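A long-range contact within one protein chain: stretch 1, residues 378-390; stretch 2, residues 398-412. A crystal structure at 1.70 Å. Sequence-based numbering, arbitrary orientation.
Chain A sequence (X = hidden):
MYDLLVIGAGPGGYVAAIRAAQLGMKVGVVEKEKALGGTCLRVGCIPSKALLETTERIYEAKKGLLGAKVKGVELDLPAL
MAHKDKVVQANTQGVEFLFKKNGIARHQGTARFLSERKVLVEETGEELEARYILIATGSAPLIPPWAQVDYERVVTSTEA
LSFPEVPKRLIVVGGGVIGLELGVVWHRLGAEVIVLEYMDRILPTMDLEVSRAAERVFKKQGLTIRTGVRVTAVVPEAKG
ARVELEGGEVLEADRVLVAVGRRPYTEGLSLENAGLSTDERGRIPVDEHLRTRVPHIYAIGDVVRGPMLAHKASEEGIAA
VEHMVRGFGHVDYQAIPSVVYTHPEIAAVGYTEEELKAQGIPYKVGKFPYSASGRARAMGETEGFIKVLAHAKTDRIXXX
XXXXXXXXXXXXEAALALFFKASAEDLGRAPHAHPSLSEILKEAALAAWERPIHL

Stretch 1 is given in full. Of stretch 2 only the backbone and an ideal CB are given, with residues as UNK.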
ATOM      1  N   ALA A 378       2.920  -8.957 -12.308  1.00 17.30           N
ATOM      2  CA  ALA A 378       1.515  -9.273 -12.526  1.00 17.98           C
ATOM      3  C   ALA A 378       0.713  -8.038 -12.933  1.00 18.45           C
ATOM      4  O   ALA A 378      -0.173  -8.129 -13.784  1.00 18.35           O
ATOM      5  CB  ALA A 378       0.920  -9.920 -11.276  1.00 17.75           C
ATOM      6  N   MET A 379       1.043  -6.890 -12.340  1.00 19.45           N
ATOM      7  CA  MET A 379       0.393  -5.603 -12.648  1.00 20.37           C
ATOM      8  C   MET A 379       0.798  -5.005 -13.993  1.00 20.80           C
ATOM      9  O   MET A 379       0.157  -4.065 -14.470  1.00 21.45           O
ATOM     10  CB  MET A 379       0.755  -4.546 -11.597  1.00 20.65           C
ATOM     11  CG  MET A 379       0.208  -4.774 -10.234  1.00 21.78           C
ATOM     12  SD  MET A 379       1.135  -3.766  -9.051  1.00 23.67           S
ATOM     13  CE  MET A 379       0.321  -4.240  -7.562  1.00 26.03           C
ATOM     14  N   GLY A 380       1.886  -5.502 -14.569  1.00 21.17           N
ATOM     15  CA  GLY A 380       2.459  -4.930 -15.775  1.00 21.57           C
ATOM     16  C   GLY A 380       3.447  -3.818 -15.471  1.00 21.85           C
ATOM     17  O   GLY A 380       3.741  -3.007 -16.336  1.00 22.13           O
ATOM     18  N   GLU A 381       3.933  -3.779 -14.229  1.00 22.25           N
ATOM     19  CA  GLU A 381       4.951  -2.831 -13.783  1.00 22.88           C
ATOM     20  C   GLU A 381       6.307  -3.525 -13.707  1.00 22.96           C
ATOM     21  O   GLU A 381       6.426  -4.628 -13.171  1.00 23.64           O
ATOM     22  CB  GLU A 381       4.591  -2.275 -12.407  1.00 22.81           C
ATOM     23  CG  GLU A 381       3.345  -1.406 -12.394  1.00 23.53           C
ATOM     24  CD  GLU A 381       3.540  -0.081 -13.104  1.00 24.63           C
ATOM     25  OE1 GLU A 381       2.526   0.516 -13.529  1.00 24.67           O
ATOM     26  OE2 GLU A 381       4.700   0.359 -13.245  1.00 24.51           O
ATOM     27  N   THR A 382       7.328  -2.878 -14.254  1.00 22.84           N
ATOM     28  CA  THR A 382       8.685  -3.418 -14.234  1.00 22.99           C
ATOM     29  C   THR A 382       9.715  -2.408 -13.722  1.00 22.43           C
ATOM     30  O   THR A 382      10.768  -2.805 -13.243  1.00 23.19           O
ATOM     31  CB  THR A 382       9.082  -3.898 -15.640  1.00 23.00           C
ATOM     32  OG1 THR A 382       8.857  -2.855 -16.596  1.00 23.86           O
ATOM     33  CG2 THR A 382       8.180  -5.038 -16.112  1.00 24.07           C
ATOM     34  N   GLU A 383       9.406  -1.113 -13.813  1.00 21.59           N
ATOM     35  CA  GLU A 383      10.350  -0.054 -13.472  1.00 21.09           C
ATOM     36  C   GLU A 383      10.188   0.398 -12.027  1.00 19.69           C
ATOM     37  O   GLU A 383       9.075   0.490 -11.519  1.00 19.43           O
ATOM     38  CB  GLU A 383      10.152   1.165 -14.381  1.00 22.03           C
ATOM     39  CG  GLU A 383      10.527   0.971 -15.843  1.00 24.76           C
ATOM     40  CD  GLU A 383      11.966   0.523 -16.049  1.00 28.54           C
ATOM     41  OE1 GLU A 383      12.905   1.223 -15.588  1.00 30.73           O
ATOM     42  OE2 GLU A 383      12.157  -0.535 -16.687  1.00 31.83           O
ATOM     43  N   GLY A 384      11.310   0.715 -11.394  1.00 18.11           N
ATOM     44  CA  GLY A 384      11.327   1.228 -10.042  1.00 17.01           C
ATOM     45  C   GLY A 384      12.188   0.408  -9.116  1.00 16.29           C
ATOM     46  O   GLY A 384      12.689  -0.654  -9.482  1.00 14.86           O
ATOM     47  N   PHE A 385      12.366   0.919  -7.905  1.00 15.52           N
ATOM     48  CA  PHE A 385      13.099   0.209  -6.866  1.00 15.36           C
ATOM     49  C   PHE A 385      12.750   0.775  -5.501  1.00 14.62           C
ATOM     50  O   PHE A 385      12.176   1.854  -5.391  1.00 14.65           O
ATOM     51  CB  PHE A 385      14.613   0.337  -7.091  1.00 15.18           C
ATOM     52  CG  PHE A 385      15.130   1.754  -6.954  1.00 15.46           C
ATOM     53  CD1 PHE A 385      15.518   2.254  -5.710  1.00 16.57           C
ATOM     54  CD2 PHE A 385      15.240   2.576  -8.069  1.00 15.85           C
ATOM     55  CE1 PHE A 385      15.992   3.559  -5.583  1.00 17.10           C
ATOM     56  CE2 PHE A 385      15.718   3.883  -7.950  1.00 15.89           C
ATOM     57  CZ  PHE A 385      16.095   4.371  -6.706  1.00 16.22           C
ATOM     58  N   ILE A 386      13.082   0.022  -4.463  1.00 14.47           N
ATOM     59  CA  ILE A 386      13.126   0.559  -3.105  1.00 14.33           C
ATOM     60  C   ILE A 386      14.516   0.301  -2.534  1.00 14.22           C
ATOM     61  O   ILE A 386      15.105  -0.752  -2.758  1.00 14.10           O
ATOM     62  CB  ILE A 386      12.027  -0.059  -2.200  1.00 13.80           C
ATOM     63  CG1 ILE A 386      10.637   0.351  -2.698  1.00 13.51           C
ATOM     64  CG2 ILE A 386      12.213   0.393  -0.738  1.00 14.18           C
ATOM     65  CD1 ILE A 386       9.495  -0.363  -2.006  1.00 14.06           C
ATOM     66  N   LYS A 387      15.015   1.286  -1.799  1.00 14.43           N
ATOM     67  CA  LYS A 387      16.341   1.293  -1.234  1.00 15.02           C
ATOM     68  C   LYS A 387      16.215   1.534   0.269  1.00 15.05           C
ATOM     69  O   LYS A 387      15.539   2.471   0.698  1.00 15.93           O
ATOM     70  CB  LYS A 387      17.146   2.399  -1.922  1.00 15.31           C
ATOM     71  CG  LYS A 387      18.407   2.826  -1.241  1.00 16.75           C
ATOM     72  CD  LYS A 387      19.315   3.604  -2.188  1.00 15.70           C
ATOM     73  CE  LYS A 387      18.997   5.100  -2.207  1.00 15.90           C
ATOM     74  NZ  LYS A 387      19.975   5.877  -3.049  1.00 15.97           N
ATOM     75  N   VAL A 388      16.840   0.671   1.060  1.00 14.90           N
ATOM     76  CA  VAL A 388      16.932   0.831   2.504  1.00 14.90           C
ATOM     77  C   VAL A 388      18.368   1.198   2.885  1.00 15.08           C
ATOM     78  O   VAL A 388      19.320   0.552   2.459  1.00 14.79           O
ATOM     79  CB  VAL A 388      16.494  -0.452   3.239  1.00 15.06           C
ATOM     80  CG1 VAL A 388      16.779  -0.358   4.753  1.00 14.51           C
ATOM     81  CG2 VAL A 388      15.018  -0.743   2.979  1.00 14.84           C
ATOM     82  N   LEU A 389      18.511   2.250   3.681  1.00 15.08           N
ATOM     83  CA  LEU A 389      19.805   2.665   4.206  1.00 14.94           C
ATOM     84  C   LEU A 389      19.854   2.270   5.675  1.00 15.22           C
ATOM     85  O   LEU A 389      18.982   2.651   6.428  1.00 14.87           O
ATOM     86  CB  LEU A 389      19.967   4.174   4.055  1.00 14.98           C
ATOM     87  CG  LEU A 389      19.693   4.704   2.644  1.00 15.25           C
ATOM     88  CD1 LEU A 389      19.905   6.194   2.566  1.00 15.58           C
ATOM     89  CD2 LEU A 389      20.569   3.982   1.632  1.00 14.84           C
ATOM     90  N   ALA A 390      20.853   1.492   6.075  1.00 15.36           N
ATOM     91  CA  ALA A 390      20.967   1.049   7.468  1.00 15.77           C
ATOM     92  C   ALA A 390      22.349   1.346   8.039  1.00 16.13           C
ATOM     93  O   ALA A 390      23.345   1.296   7.327  1.00 16.46           O
ATOM     94  CB  ALA A 390      20.676  -0.431   7.568  1.00 15.77           C
ATOM     95  N   UNK A 398      18.150   3.915   8.746  1.00 15.32           N
ATOM     96  CA  UNK A 398      18.377   5.361   8.721  1.00 15.55           C
ATOM     97  C   UNK A 398      17.477   6.082   7.730  1.00 14.92           C
ATOM     98  O   UNK A 398      17.156   7.254   7.933  1.00 14.86           O
ATOM     99  CB  UNK A 398      19.840   5.653   8.383  1.00 15.55           C
ATOM    100  N   UNK A 399      17.072   5.390   6.670  1.00 14.31           N
ATOM    101  CA  UNK A 399      16.190   5.957   5.667  1.00 14.20           C
ATOM    102  C   UNK A 399      15.697   4.930   4.661  1.00 14.18           C
ATOM    103  O   UNK A 399      16.331   3.906   4.463  1.00 13.81           O
ATOM    104  CB  UNK A 399      16.906   7.092   4.932  1.00 14.20           C
ATOM    105  N   UNK A 400      14.547   5.200   4.051  1.00 13.85           N
ATOM    106  CA  UNK A 400      14.000   4.354   3.002  1.00 14.56           C
ATOM    107  C   UNK A 400      13.503   5.243   1.865  1.00 14.38           C
ATOM    108  O   UNK A 400      12.896   6.288   2.086  1.00 14.40           O
ATOM    109  CB  UNK A 400      12.875   3.468   3.539  1.00 14.56           C
ATOM    110  N   UNK A 401      13.807   4.842   0.641  1.00 14.72           N
ATOM    111  CA  UNK A 401      13.564   5.675  -0.522  1.00 15.42           C
ATOM    112  C   UNK A 401      13.158   4.805  -1.700  1.00 15.32           C
ATOM    113  O   UNK A 401      13.642   3.688  -1.856  1.00 15.60           O
ATOM    114  CB  UNK A 401      14.802   6.507  -0.865  1.00 15.42           C
ATOM    115  N   UNK A 402      12.285   5.315  -2.548  1.00 14.83           N
ATOM    116  CA  UNK A 402      11.864   4.521  -3.671  1.00 14.63           C
ATOM    117  C   UNK A 402      11.167   5.280  -4.754  1.00 14.36           C
ATOM    118  O   UNK A 402      10.797   6.442  -4.600  1.00 14.41           O
ATOM    119  CB  UNK A 402      10.946   3.398  -3.184  1.00 14.63           C
ATOM    120  N   UNK A 403      11.021   4.593  -5.871  1.00 14.11           N
ATOM    121  CA  UNK A 403      10.203   5.043  -6.976  1.00 13.55           C
ATOM    122  C   UNK A 403       9.558   3.819  -7.612  1.00 13.77           C
ATOM    123  O   UNK A 403      10.224   2.809  -7.847  1.00 13.10           O
ATOM    124  CB  UNK A 403      11.027   5.834  -7.994  1.00 13.55           C
ATOM    125  N   UNK A 404       8.261   3.911  -7.867  1.00 13.61           N
ATOM    126  CA  UNK A 404       7.514   2.813  -8.454  1.00 13.68           C
ATOM    127  C   UNK A 404       6.037   2.907  -8.165  1.00 13.16           C
ATOM    128  O   UNK A 404       5.586   3.766  -7.411  1.00 12.92           O
ATOM    129  CB  UNK A 404       8.054   1.475  -7.945  1.00 13.68           C
ATOM    130  N   UNK A 405       5.285   2.024  -8.799  1.00 13.37           N
ATOM    131  CA  UNK A 405       3.848   1.927  -8.611  1.00 13.63           C
ATOM    132  C   UNK A 405       3.536   1.822  -7.124  1.00 13.67           C
ATOM    133  O   UNK A 405       4.078   0.984  -6.438  1.00 13.83           O
ATOM    134  CB  UNK A 405       3.278   0.728  -9.372  1.00 13.63           C
ATOM    135  N   UNK A 406       2.718   2.741  -6.624  1.00 13.73           N
ATOM    136  CA  UNK A 406       2.242   2.715  -5.242  1.00 14.05           C
ATOM    137  C   UNK A 406       3.345   2.719  -4.172  1.00 13.02           C
ATOM    138  O   UNK A 406       3.119   2.287  -3.054  1.00 12.32           O
ATOM    139  CB  UNK A 406       1.368   1.475  -5.045  1.00 14.05           C
ATOM    140  N   UNK A 407       4.519   3.254  -4.491  1.00 12.61           N
ATOM    141  CA  UNK A 407       5.641   3.162  -3.566  1.00 12.93           C
ATOM    142  C   UNK A 407       5.364   3.921  -2.270  1.00 12.65           C
ATOM    143  O   UNK A 407       5.891   3.574  -1.220  1.00 13.19           O
ATOM    144  CB  UNK A 407       6.913   3.699  -4.226  1.00 12.93           C
ATOM    145  N   UNK A 408       4.542   4.957  -2.352  1.00 13.07           N
ATOM    146  CA  UNK A 408       4.103   5.656  -1.164  1.00 13.00           C
ATOM    147  C   UNK A 408       3.338   4.763  -0.201  1.00 12.97           C
ATOM    148  O   UNK A 408       3.561   4.814   1.026  1.00 12.77           O
ATOM    149  CB  UNK A 408       3.234   6.851  -1.560  1.00 13.00           C
ATOM    150  N   UNK A 409       2.429   3.956  -0.736  1.00 12.61           N
ATOM    151  CA  UNK A 409       1.691   2.987   0.075  1.00 12.94           C
ATOM    152  C   UNK A 409       2.632   1.974   0.717  1.00 12.31           C
ATOM    153  O   UNK A 409       2.454   1.590   1.864  1.00 12.79           O
ATOM    154  CB  UNK A 409       0.647   2.264  -0.778  1.00 12.94           C
ATOM    155  N   UNK A 410       3.621   1.523  -0.038  1.00 12.74           N
ATOM    156  CA  UNK A 410       4.583   0.556   0.465  1.00 12.54           C
ATOM    157  C   UNK A 410       5.420   1.173   1.581  1.00 12.54           C
ATOM    158  O   UNK A 410       5.671   0.528   2.609  1.00 12.68           O
ATOM    159  CB  UNK A 410       5.483   0.055  -0.666  1.00 12.54           C
ATOM    160  N   UNK A 411       5.823   2.430   1.407  1.00 12.53           N
ATOM    161  CA  UNK A 411       6.722   3.059   2.369  1.00 13.01           C
ATOM    162  C   UNK A 411       6.010   3.559   3.630  1.00 13.03           C
ATOM    163  O   UNK A 411       6.675   4.041   4.545  1.00 13.60           O
ATOM    164  CB  UNK A 411       7.449   4.227   1.699  1.00 13.01           C
ATOM    165  N   UNK A 412       4.680   3.435   3.687  1.00 13.38           N
ATOM    166  CA  UNK A 412       3.951   3.574   4.943  1.00 12.96           C
ATOM    167  C   UNK A 412       4.538   2.657   5.999  1.00 12.96           C
ATOM    168  O   UNK A 412       4.725   3.060   7.137  1.00 12.81           O
ATOM    169  CB  UNK A 412       2.465   3.271   4.744  1.00 12.96           C
TER

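Two strands run antiparallel here, axes 172° apart and 4.6 Å at closest approach, so alternate positions of stretch 2 fall on opposite faces of the sheet, and backbone pairing leaves much of the sequence free.

Position 398 points its CB sideways; its N bonds to Leu389 O (2.8 Å), which any non-proline residue could supply. An apolar chain could lie against the backbone at Ala390, and Leu398 does so, its CD1 4.0 Å from Ala390 C.

At 399, an ideal CB lies 3.9 Å from Leu389 CD1, so a small residue is admissible but not demanded. It is Gly399, whose O accepts from Leu389 N at 2.8 Å.

Position 400 shares a face with Ile386 and Val388, in a non-hydrogen-bonded pair with the latter. An aliphatic chain suits; Val400 places CG1 3.8 Å from Ile386 CG2 and 4.1 Å from Val388 CG2.

The CB at 401 is on the face of Lys387 and Leu389, and many medium or large chains would fit. The backbone pairs twice with Lys387: 401 N to Lys387 O at 2.9 Å, Lys387 N to 401 O at 2.8 Å. The residue is His401; its NE2 lies 4.0 Å from Leu389 CD1 and is hydrogen-bonded elsewhere in the structure.

Position 402 is restrictive: an ideal CB would clash with Phe385 O at 3.0 Å and be tight against Ile386 CG1 at 3.1 Å. Glycine fits, and Gly402 is found.

At 403 the CB shares the face of Phe385, whose ring favours an apolar partner. Ile403 sets CG2 3.7 Å from Phe385 CE2.

Phi/psi of 158/173 at 404 would jam a CB against the preceding carbonyl, which calls for glycine. Gly404 opens a type II turn.

The CB at 405 points toward stretch 1, 3.7 Å from Glu381 CG; a small residue sits there comfortably. With Ala405, a water accepts from Ala405 N (2.9 Å) and donates to Glu381 OE2 (2.8 Å) and Glu383 O (2.7 Å).

Position 406, the N-cap, has positive phi (57°) and a sideways CB with no stretch 1 atom within 5.5 Å. Glycine or asparagine would be natural, but a long chain can reach back: Arg406 brings NH1 to 3.7 Å from Met379 CE.

Ile386 offers an apolar surface to the helix. CBs at 407 and 410 point toward it, favouring aliphatics: Val407 CG2 meets Ile386 CG1 at 3.6 Å, and Val410 CG1 meets Ile386 CD1 at 3.5 Å. Position 411 points sideways, yet Leu411 CD1 reaches Ile386 CD1 at 3.9 Å.

Positions 408, 409 and 412 are out of reach and unconstrained by stretch 1: Gly408, Asp409, Ala412.

Stretch 2, residues 398-412: LGVHGIGARVGDVLA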
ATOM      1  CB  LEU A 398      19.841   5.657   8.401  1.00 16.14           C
ATOM      2  CG  LEU A 398      20.850   5.119   9.418  1.00 17.82           C
ATOM      3  CD1 LEU A 398      22.253   5.241   8.876  1.00 17.79           C
ATOM      4  CD2 LEU A 398      20.712   5.844  10.741  1.00 19.59           C
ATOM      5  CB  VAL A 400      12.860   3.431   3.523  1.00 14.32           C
ATOM      6  CG1 VAL A 400      12.424   2.440   2.434  1.00 14.68           C
ATOM      7  CG2 VAL A 400      13.304   2.689   4.785  1.00 14.75           C
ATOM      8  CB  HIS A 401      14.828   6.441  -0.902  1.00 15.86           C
ATOM      9  CG  HIS A 401      15.463   7.194   0.228  1.00 18.56           C
ATOM     10  ND1 HIS A 401      15.930   8.474   0.074  1.00 25.45           N
ATOM     11  CD2 HIS A 401      15.757   6.842   1.502  1.00 21.75           C
ATOM     12  CE1 HIS A 401      16.465   8.887   1.209  1.00 25.67           C
ATOM     13  NE2 HIS A 401      16.355   7.921   2.099  1.00 20.47           N
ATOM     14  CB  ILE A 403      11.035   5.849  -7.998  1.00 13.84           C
ATOM     15  CG1 ILE A 403      10.163   6.256  -9.188  1.00 13.53           C
ATOM     16  CG2 ILE A 403      12.282   5.073  -8.449  1.00 13.72           C
ATOM     17  CD1 ILE A 403      10.837   7.243 -10.120  1.00 13.65           C
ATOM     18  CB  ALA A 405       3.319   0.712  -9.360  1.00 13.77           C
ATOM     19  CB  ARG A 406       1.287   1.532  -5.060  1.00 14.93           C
ATOM     20  CG  ARG A 406       0.082   1.657  -5.989  1.00 17.62           C
ATOM     21  CD  ARG A 406      -0.562   0.379  -6.373  1.00 21.86           C
ATOM     22  NE  ARG A 406      -1.575   0.622  -7.394  1.00 24.90           N
ATOM     23  CZ  ARG A 406      -2.375  -0.306  -7.889  1.00 26.59           C
ATOM     24  NH1 ARG A 406      -2.296  -1.558  -7.464  1.00 28.35           N
ATOM     25  NH2 ARG A 406      -3.267   0.017  -8.818  1.00 27.45           N
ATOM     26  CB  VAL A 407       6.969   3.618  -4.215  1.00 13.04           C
ATOM     27  CG1 VAL A 407       7.206   5.105  -4.035  1.00 13.21           C
ATOM     28  CG2 VAL A 407       8.133   2.804  -3.665  1.00 12.98           C
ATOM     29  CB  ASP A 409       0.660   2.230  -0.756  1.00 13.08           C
ATOM     30  CG  ASP A 409      -0.448   3.114  -1.282  1.00 15.31           C
ATOM     31  OD1 ASP A 409      -0.687   4.221  -0.730  1.00 15.12           O
ATOM     32  OD2 ASP A 409      -1.148   2.763  -2.254  1.00 19.44           O
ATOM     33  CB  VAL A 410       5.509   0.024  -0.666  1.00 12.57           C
ATOM     34  CG1 VAL A 410       6.615  -0.860  -0.103  1.00 13.21           C
ATOM     35  CG2 VAL A 410       4.683  -0.753  -1.695  1.00 12.65           C
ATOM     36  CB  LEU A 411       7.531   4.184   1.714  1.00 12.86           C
ATOM     37  CG  LEU A 411       8.950   3.827   1.308  1.00 13.56           C
ATOM     38  CD1 LEU A 411       8.965   2.544   0.495  1.00 12.99           C
ATOM     39  CD2 LEU A 411       9.579   4.981   0.540  1.00 14.87           C
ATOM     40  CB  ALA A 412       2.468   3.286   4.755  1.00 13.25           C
TER
HETATM   41  O   HOH W   1       6.400   0.532 -11.071  1.00 15.43           O
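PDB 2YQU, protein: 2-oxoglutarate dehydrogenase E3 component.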